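Local coordinates for nitroreductase-like family protein (Bacillus cereus, PDB 2I7H) that belongs to the nitroreductase family of flavoproteins and binds flavin mononucleotide, with two copies of the chain in its assembly, at residues N38-A43 with Q124-E129; V66-N71 with E149-T154. All blocks are in the same frame, centred on the assembly; numbering follows the deposited sequence.

Contact 1 of 2, residues N38-A43 with Q124-E129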
ATOM      1  N   ASN A  38      -4.523  10.044 -11.160  1.00 40.38           N
ATOM      2  CA  ASN A  38      -3.293  10.276 -11.906  1.00 40.95           C
ATOM      3  C   ASN A  38      -2.106  10.568 -10.985  1.00 41.24           C
ATOM      4  O   ASN A  38      -1.015  10.012 -11.177  1.00 41.07           O
ATOM      5  CB  ASN A  38      -3.469  11.352 -12.981  1.00 40.80           C
ATOM      6  CG  ASN A  38      -3.788  10.764 -14.326  1.00 42.58           C
ATOM      7  OD1 ASN A  38      -3.249   9.706 -14.676  1.00 44.05           O
ATOM      8  ND2 ASN A  38      -4.668  11.435 -15.106  1.00 42.28           N
ATOM      9  N   ASP A  39      -2.332  11.398  -9.966  1.00 41.41           N
ATOM     10  CA  ASP A  39      -1.339  11.588  -8.924  1.00 42.40           C
ATOM     11  C   ASP A  39      -0.981  10.288  -8.198  1.00 41.95           C
ATOM     12  O   ASP A  39       0.197  10.058  -7.878  1.00 41.81           O
ATOM     13  CB  ASP A  39      -1.793  12.651  -7.923  1.00 43.26           C
ATOM     14  CG  ASP A  39      -1.831  14.036  -8.520  1.00 46.07           C
ATOM     15  OD1 ASP A  39      -1.271  14.261  -9.628  1.00 48.75           O
ATOM     16  OD2 ASP A  39      -2.457  14.908  -7.879  1.00 52.30           O
ATOM     17  N   ALA A  40      -1.990   9.439  -7.957  1.00 41.49           N
ATOM     18  CA  ALA A  40      -1.790   8.168  -7.241  1.00 40.73           C
ATOM     19  C   ALA A  40      -0.905   7.214  -8.027  1.00 40.77           C
ATOM     20  O   ALA A  40      -0.267   6.342  -7.426  1.00 40.76           O
ATOM     21  CB  ALA A  40      -3.152   7.475  -6.864  1.00 39.82           C
ATOM     22  N   THR A  41      -0.861   7.372  -9.361  1.00 40.85           N
ATOM     23  CA  THR A  41      -0.089   6.443 -10.201  1.00 40.92           C
ATOM     24  C   THR A  41       1.407   6.487  -9.902  1.00 40.89           C
ATOM     25  O   THR A  41       2.142   5.611 -10.310  1.00 41.33           O
ATOM     26  CB  THR A  41      -0.352   6.578 -11.741  1.00 40.86           C
ATOM     27  OG1 THR A  41       0.003   7.881 -12.173  1.00 43.04           O
ATOM     28  CG2 THR A  41      -1.823   6.298 -12.099  1.00 39.34           C
ATOM     29  N   TRP A  42       1.853   7.474  -9.145  1.00 41.20           N
ATOM     30  CA  TRP A  42       3.254   7.554  -8.767  1.00 41.85           C
ATOM     31  C   TRP A  42       3.546   6.621  -7.601  1.00 42.78           C
ATOM     32  O   TRP A  42       4.389   6.874  -6.787  1.00 45.57           O
ATOM     33  CB  TRP A  42       3.653   9.019  -8.487  1.00 41.13           C
ATOM     34  CG  TRP A  42       3.699   9.770  -9.740  1.00 39.98           C
ATOM     35  CD1 TRP A  42       2.692  10.481 -10.293  1.00 40.10           C
ATOM     36  CD2 TRP A  42       4.802   9.824 -10.674  1.00 37.78           C
ATOM     37  NE1 TRP A  42       3.098  11.005 -11.512  1.00 40.93           N
ATOM     38  CE2 TRP A  42       4.383  10.606 -11.767  1.00 39.40           C
ATOM     39  CE3 TRP A  42       6.094   9.289 -10.678  1.00 36.72           C
ATOM     40  CZ2 TRP A  42       5.219  10.883 -12.864  1.00 41.98           C
ATOM     41  CZ3 TRP A  42       6.926   9.561 -11.750  1.00 40.61           C
ATOM     42  CH2 TRP A  42       6.479  10.338 -12.847  1.00 40.65           C
ATOM     43  N   ALA A  43       2.847   5.511  -7.541  1.00 43.32           N
ATOM     44  CA  ALA A  43       3.094   4.491  -6.536  1.00 42.16           C
ATOM     45  C   ALA A  43       4.312   3.686  -6.976  1.00 41.68           C
ATOM     46  O   ALA A  43       4.555   3.553  -8.177  1.00 40.85           O
ATOM     47  CB  ALA A  43       1.845   3.602  -6.406  1.00 41.35           C
ATOM     48  N   GLN A 124      -6.053   7.489  -1.365  1.00 36.80           N
ATOM     49  CA  GLN A 124      -6.799   7.809  -0.145  1.00 37.50           C
ATOM     50  C   GLN A 124      -6.229   9.060   0.525  1.00 37.13           C
ATOM     51  O   GLN A 124      -6.987   9.903   0.997  1.00 37.28           O
ATOM     52  CB  GLN A 124      -6.797   6.626   0.810  1.00 37.08           C
ATOM     53  CG  GLN A 124      -7.707   5.436   0.420  1.00 37.16           C
ATOM     54  CD  GLN A 124      -7.890   4.504   1.651  1.00 39.23           C
ATOM     55  OE1 GLN A 124      -6.921   4.194   2.336  1.00 44.76           O
ATOM     56  NE2 GLN A 124      -9.113   4.119   1.951  1.00 37.86           N
ATOM     57  N   LEU A 125      -4.899   9.184   0.501  1.00 36.50           N
ATOM     58  CA  LEU A 125      -4.178  10.336   1.037  1.00 37.11           C
ATOM     59  C   LEU A 125      -4.431  11.604   0.225  1.00 37.19           C
ATOM     60  O   LEU A 125      -4.807  12.637   0.760  1.00 37.94           O
ATOM     61  CB  LEU A 125      -2.667  10.026   1.109  1.00 36.74           C
ATOM     62  CG  LEU A 125      -2.280   8.946   2.107  1.00 35.25           C
ATOM     63  CD1 LEU A 125      -0.758   8.652   2.086  1.00 35.67           C
ATOM     64  CD2 LEU A 125      -2.785   9.321   3.498  1.00 30.64           C
ATOM     65  N   LEU A 126      -4.233  11.495  -1.078  1.00 38.02           N
ATOM     66  CA  LEU A 126      -4.586  12.533  -2.039  1.00 37.73           C
ATOM     67  C   LEU A 126      -6.019  13.044  -1.899  1.00 37.95           C
ATOM     68  O   LEU A 126      -6.256  14.257  -1.926  1.00 37.61           O
ATOM     69  CB  LEU A 126      -4.317  12.026  -3.465  1.00 36.98           C
ATOM     70  CG  LEU A 126      -2.830  11.803  -3.779  1.00 36.81           C
ATOM     71  CD1 LEU A 126      -2.603  10.855  -4.926  1.00 34.37           C
ATOM     72  CD2 LEU A 126      -2.112  13.124  -4.062  1.00 33.42           C
ATOM     73  N   ALA A 127      -6.967  12.120  -1.758  1.00 38.30           N
ATOM     74  CA  ALA A 127      -8.367  12.481  -1.604  1.00 38.20           C
ATOM     75  C   ALA A 127      -8.594  13.205  -0.274  1.00 38.70           C
ATOM     76  O   ALA A 127      -9.256  14.233  -0.230  1.00 38.54           O
ATOM     77  CB  ALA A 127      -9.296  11.220  -1.770  1.00 37.48           C
ATOM     78  N   TRP A 128      -8.025  12.685   0.813  1.00 39.89           N
ATOM     79  CA  TRP A 128      -8.183  13.318   2.134  1.00 40.52           C
ATOM     80  C   TRP A 128      -7.769  14.799   2.107  1.00 41.45           C
ATOM     81  O   TRP A 128      -8.403  15.642   2.742  1.00 40.73           O
ATOM     82  CB  TRP A 128      -7.378  12.578   3.222  1.00 39.86           C
ATOM     83  CG  TRP A 128      -7.714  13.092   4.570  1.00 39.48           C
ATOM     84  CD1 TRP A 128      -7.006  14.010   5.321  1.00 38.22           C
ATOM     85  CD2 TRP A 128      -8.900  12.786   5.319  1.00 37.90           C
ATOM     86  NE1 TRP A 128      -7.679  14.272   6.490  1.00 37.17           N
ATOM     87  CE2 TRP A 128      -8.839  13.535   6.520  1.00 37.64           C
ATOM     88  CE3 TRP A 128     -10.006  11.936   5.093  1.00 38.60           C
ATOM     89  CZ2 TRP A 128      -9.839  13.452   7.514  1.00 37.37           C
ATOM     90  CZ3 TRP A 128     -11.011  11.863   6.064  1.00 38.57           C
ATOM     91  CH2 TRP A 128     -10.901  12.612   7.279  1.00 38.23           C
ATOM     92  N   GLU A 129      -6.690  15.082   1.373  1.00 42.48           N
ATOM     93  CA  GLU A 129      -6.125  16.428   1.234  1.00 43.83           C
ATOM     94  C   GLU A 129      -7.112  17.441   0.617  1.00 42.94           C
ATOM     95  O   GLU A 129      -7.129  18.613   1.005  1.00 42.71           O
ATOM     96  CB  GLU A 129      -4.779  16.361   0.476  1.00 42.73           C
ATOM     97  CG  GLU A 129      -4.229  17.701  -0.011  1.00 46.46           C
ATOM     98  CD  GLU A 129      -2.800  17.593  -0.610  1.00 48.21           C
ATOM     99  OE1 GLU A 129      -2.624  17.106  -1.761  1.00 53.65           O
ATOM    100  OE2 GLU A 129      -1.850  18.009   0.080  1.00 53.44           O
TER
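The helical turn that sets Asp39 and Ala40 against Leu126 is gripped at the carbonyl oxygen of Asn38, which accepts from both the backbone and the side chain of Thr41. The bond from Thr41 OG1 to Asn38 O measures 2.6 Å. Its C=O...donor angle is 142°, with the hydroxyl slightly tilted from the carbonyl plane. The bond from Thr41 N to Asn38 O is longer, at 3.2 Å. Both bonds hold Thr41 against the backbone of Asn38, just ahead of Trp42 and Ala43. From 124-129 only Leu126 meets the other segment. Its CG lies beside the backbone N (chi1 -67°) and CD1 continues anti to CA, which carries this methyl farther from CA than CD2. Leu126 CD1 ends over the Asp39-Ala40 junction, 3.4 Å from Ala40 N and 3.6 Å from Asp39 CB. Ala40 CB lies 3.9 Å from the same CD1, while the second methyl, CD2, comes alongside Asp39 CB at 3.9 Å. In this nitroreductase-like fold the leucine thereby joins the end of helix 30-40 to the last turns of the long helix 106-129, beside the subunit interface. Ala11 of the second subunit packs on Leu126, and Arg177 of that subunit donates to Thr41 O and Ala43 O. Arg177 and, in the same chain as Ala43, Asn45 belong to flavin mononucleotide pockets, and Ala43 itself touches flavin mononucleotide. Close to one turn beyond Leu126, Glu129 OE1 stands 6.5 Å from Asp39 OD2, too far for direct contact. Ile10 N of the second subunit donates to Glu129 OE2 and Lys15 of that subunit packs on Asp39, which may temper any repulsion between the two carboxylates.

Contact 2 of 2, residues V66-N71 with E149-T154; sequences VDAVLN and EGIGLT
Ala68 presents its CB to two groups at the C-terminal end of helix 145-150 and just beyond it. Ile151 CG2 lies 3.6 Å from Ala68 CB. Gly150 O stands 3.7 Å from Ala68 CB. Gly150 has no side chain to hold the backbones apart, and its CA comes within 4.9 Å of Ala68 CA. At Ile151 a chi1 of 61° sets CG1 between the backbone N and the carbonyl carbon, leaving CG2 beside the N, where it faces the alanine. Behind this pair the turn is fixed by a Schellman motif: Gly152 N bonds to Glu149 O at 2.9 Å, Leu153 N bonds to Ile148 O, and Gly152, as the C-prime residue, adopts a positive phi of 84°. Farther out, Phe147 packs on Ala68 and Val69, while Ile151 also touches Tyr57 and Val97 of the sheet. Helix 62-71 and the end of helix 145-150 are thus joined beside strands 53-58 and 94-101. With a methyl-methyl touch and a methyl against a carbonyl oxygen, cohesion between the segments probably comes from dispersion and close fit, with little directional bonding.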
ATOM      1  N   VAL A  66     -24.645  -1.762  -8.583  1.00 40.29           N
ATOM      2  CA  VAL A  66     -25.622  -2.322  -7.661  1.00 39.97           C
ATOM      3  C   VAL A  66     -26.243  -3.597  -8.219  1.00 39.98           C
ATOM      4  O   VAL A  66     -26.333  -4.597  -7.507  1.00 40.01           O
ATOM      5  CB  VAL A  66     -26.709  -1.311  -7.254  1.00 39.21           C
ATOM      6  CG1 VAL A  66     -27.864  -2.017  -6.564  1.00 38.85           C
ATOM      7  CG2 VAL A  66     -26.128  -0.278  -6.335  1.00 39.37           C
ATOM      8  N   ASP A  67     -26.651  -3.556  -9.484  0.50 40.04           N
ATOM      9  CA  ASP A  67     -27.262  -4.708 -10.135  0.50 40.36           C
ATOM     10  C   ASP A  67     -26.307  -5.921 -10.118  0.50 39.98           C
ATOM     11  O   ASP A  67     -26.710  -7.030  -9.773  0.50 39.85           O
ATOM     12  CB  ASP A  67     -27.733  -4.347 -11.557  0.50 40.64           C
ATOM     13  CG  ASP A  67     -28.987  -3.444 -11.569  0.50 41.94           C
ATOM     14  OD1 ASP A  67     -29.558  -3.148 -10.491  0.50 43.38           O
ATOM     15  OD2 ASP A  67     -29.408  -3.029 -12.674  0.50 43.12           O
ATOM     16  N   ALA A  68     -25.038  -5.689 -10.450  1.00 39.82           N
ATOM     17  CA  ALA A  68     -23.994  -6.708 -10.345  1.00 39.42           C
ATOM     18  C   ALA A  68     -23.826  -7.230  -8.908  1.00 39.04           C
ATOM     19  O   ALA A  68     -23.732  -8.442  -8.696  1.00 39.70           O
ATOM     20  CB  ALA A  68     -22.679  -6.206 -10.931  1.00 38.17           C
ATOM     21  N   VAL A  69     -23.851  -6.336  -7.922  1.00 38.70           N
ATOM     22  CA  VAL A  69     -23.750  -6.763  -6.525  1.00 38.56           C
ATOM     23  C   VAL A  69     -24.904  -7.691  -6.139  1.00 38.77           C
ATOM     24  O   VAL A  69     -24.688  -8.779  -5.596  1.00 38.66           O
ATOM     25  CB  VAL A  69     -23.698  -5.568  -5.513  1.00 38.54           C
ATOM     26  CG1 VAL A  69     -23.741  -6.107  -4.090  1.00 38.05           C
ATOM     27  CG2 VAL A  69     -22.437  -4.730  -5.714  1.00 37.25           C
ATOM     28  N   LEU A  70     -26.130  -7.233  -6.401  1.00 38.35           N
ATOM     29  CA  LEU A  70     -27.313  -7.962  -5.999  1.00 38.09           C
ATOM     30  C   LEU A  70     -27.459  -9.318  -6.696  1.00 37.69           C
ATOM     31  O   LEU A  70     -27.909 -10.278  -6.085  1.00 37.10           O
ATOM     32  CB  LEU A  70     -28.558  -7.095  -6.191  1.00 38.10           C
ATOM     33  CG  LEU A  70     -28.616  -5.861  -5.300  1.00 38.50           C
ATOM     34  CD1 LEU A  70     -29.979  -5.220  -5.445  1.00 40.61           C
ATOM     35  CD2 LEU A  70     -28.318  -6.189  -3.832  1.00 38.40           C
ATOM     36  N   ASN A  71     -27.147  -9.363  -7.990  0.60 37.58           N
ATOM     37  CA  ASN A  71     -27.296 -10.576  -8.797  0.60 38.00           C
ATOM     38  C   ASN A  71     -26.312 -11.644  -8.366  0.60 38.09           C
ATOM     39  O   ASN A  71     -26.434 -12.808  -8.748  0.60 37.87           O
ATOM     40  CB  ASN A  71     -27.116 -10.273 -10.288  0.60 37.84           C
ATOM     41  CG  ASN A  71     -28.312  -9.572 -10.884  0.60 39.70           C
ATOM     42  OD1 ASN A  71     -29.413  -9.619 -10.334  0.60 41.85           O
ATOM     43  ND2 ASN A  71     -28.110  -8.913 -12.023  0.60 42.20           N
ATOM     44  N   GLU A 149     -17.721 -11.346 -13.064  1.00 44.78           N
ATOM     45  CA  GLU A 149     -18.265 -11.446 -14.422  1.00 45.76           C
ATOM     46  C   GLU A 149     -19.349 -10.380 -14.604  1.00 44.59           C
ATOM     47  O   GLU A 149     -19.402  -9.708 -15.624  1.00 43.91           O
ATOM     48  CB  GLU A 149     -18.771 -12.885 -14.685  1.00 46.12           C
ATOM     49  CG  GLU A 149     -20.049 -13.022 -15.467  1.00 53.53           C
ATOM     50  CD  GLU A 149     -21.251 -13.547 -14.626  1.00 62.59           C
ATOM     51  OE1 GLU A 149     -22.211 -12.758 -14.356  1.00 65.17           O
ATOM     52  OE2 GLU A 149     -21.247 -14.757 -14.260  1.00 64.20           O
ATOM     53  N   GLY A 150     -20.178 -10.211 -13.572  1.00 44.25           N
ATOM     54  CA  GLY A 150     -21.212  -9.179 -13.523  1.00 43.52           C
ATOM     55  C   GLY A 150     -20.763  -7.751 -13.805  1.00 43.12           C
ATOM     56  O   GLY A 150     -21.527  -6.984 -14.376  1.00 42.45           O
ATOM     57  N   ILE A 151     -19.537  -7.386 -13.405  1.00 42.61           N
ATOM     58  CA  ILE A 151     -19.000  -6.050 -13.742  1.00 41.66           C
ATOM     59  C   ILE A 151     -18.060  -6.062 -14.961  1.00 42.31           C
ATOM     60  O   ILE A 151     -17.372  -5.069 -15.217  1.00 41.95           O
ATOM     61  CB  ILE A 151     -18.318  -5.317 -12.545  1.00 41.60           C
ATOM     62  CG1 ILE A 151     -17.106  -6.107 -12.008  1.00 41.50           C
ATOM     63  CG2 ILE A 151     -19.324  -4.965 -11.460  1.00 40.83           C
ATOM     64  CD1 ILE A 151     -16.275  -5.354 -10.965  1.00 39.67           C
ATOM     65  N   GLY A 152     -18.027  -7.179 -15.695  1.00 42.33           N
ATOM     66  CA  GLY A 152     -17.252  -7.268 -16.941  1.00 43.11           C
ATOM     67  C   GLY A 152     -15.765  -7.601 -16.848  1.00 43.98           C
ATOM     68  O   GLY A 152     -15.015  -7.362 -17.802  1.00 43.65           O
ATOM     69  N   LEU A 153     -15.330  -8.142 -15.711  1.00 44.58           N
ATOM     70  CA  LEU A 153     -13.968  -8.649 -15.582  1.00 45.67           C
ATOM     71  C   LEU A 153     -13.900 -10.142 -15.915  1.00 47.36           C
ATOM     72  O   LEU A 153     -14.862 -10.892 -15.679  1.00 47.31           O
ATOM     73  CB  LEU A 153     -13.418  -8.424 -14.169  1.00 45.01           C
ATOM     74  CG  LEU A 153     -13.278  -7.001 -13.663  1.00 42.25           C
ATOM     75  CD1 LEU A 153     -12.693  -7.019 -12.322  1.00 37.10           C
ATOM     76  CD2 LEU A 153     -12.390  -6.279 -14.585  1.00 45.70           C
ATOM     77  N   THR A 154     -12.750 -10.565 -16.446  1.00 48.66           N
ATOM     78  CA  THR A 154     -12.517 -11.970 -16.805  1.00 49.91           C
ATOM     79  C   THR A 154     -11.965 -12.720 -15.605  1.00 49.68           C
ATOM     80  O   THR A 154     -11.652 -12.108 -14.592  1.00 50.39           O
ATOM     81  CB  THR A 154     -11.547 -12.081 -18.019  1.00 50.32           C
ATOM     82  OG1 THR A 154     -10.209 -11.709 -17.624  1.00 53.21           O
ATOM     83  CG2 THR A 154     -12.016 -11.178 -19.171  1.00 50.43           C
TER

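How the contacts relate
From the N terminus, the chain first passes 38-43, at the end of helix 30-40, and then 66-71 on helix 62-71. Contact 1 closes at 124-129 after a loop of 80 intervening residues that includes strands 53-58 and 94-101 and helix 75-90. Contact 2 closes at 149-154, bridging 77 residues, so the two loops cross and neither nests in the other. Contact 1 ties helix 30-40 to the long helix 106-129 at the subunit interface; contact 2 joins helix 62-71 to the end of helix 145-150, and no other chain of the assembly touches its two segments. They lie on opposite sides of the chain's centre, their centres about 27 Å apart.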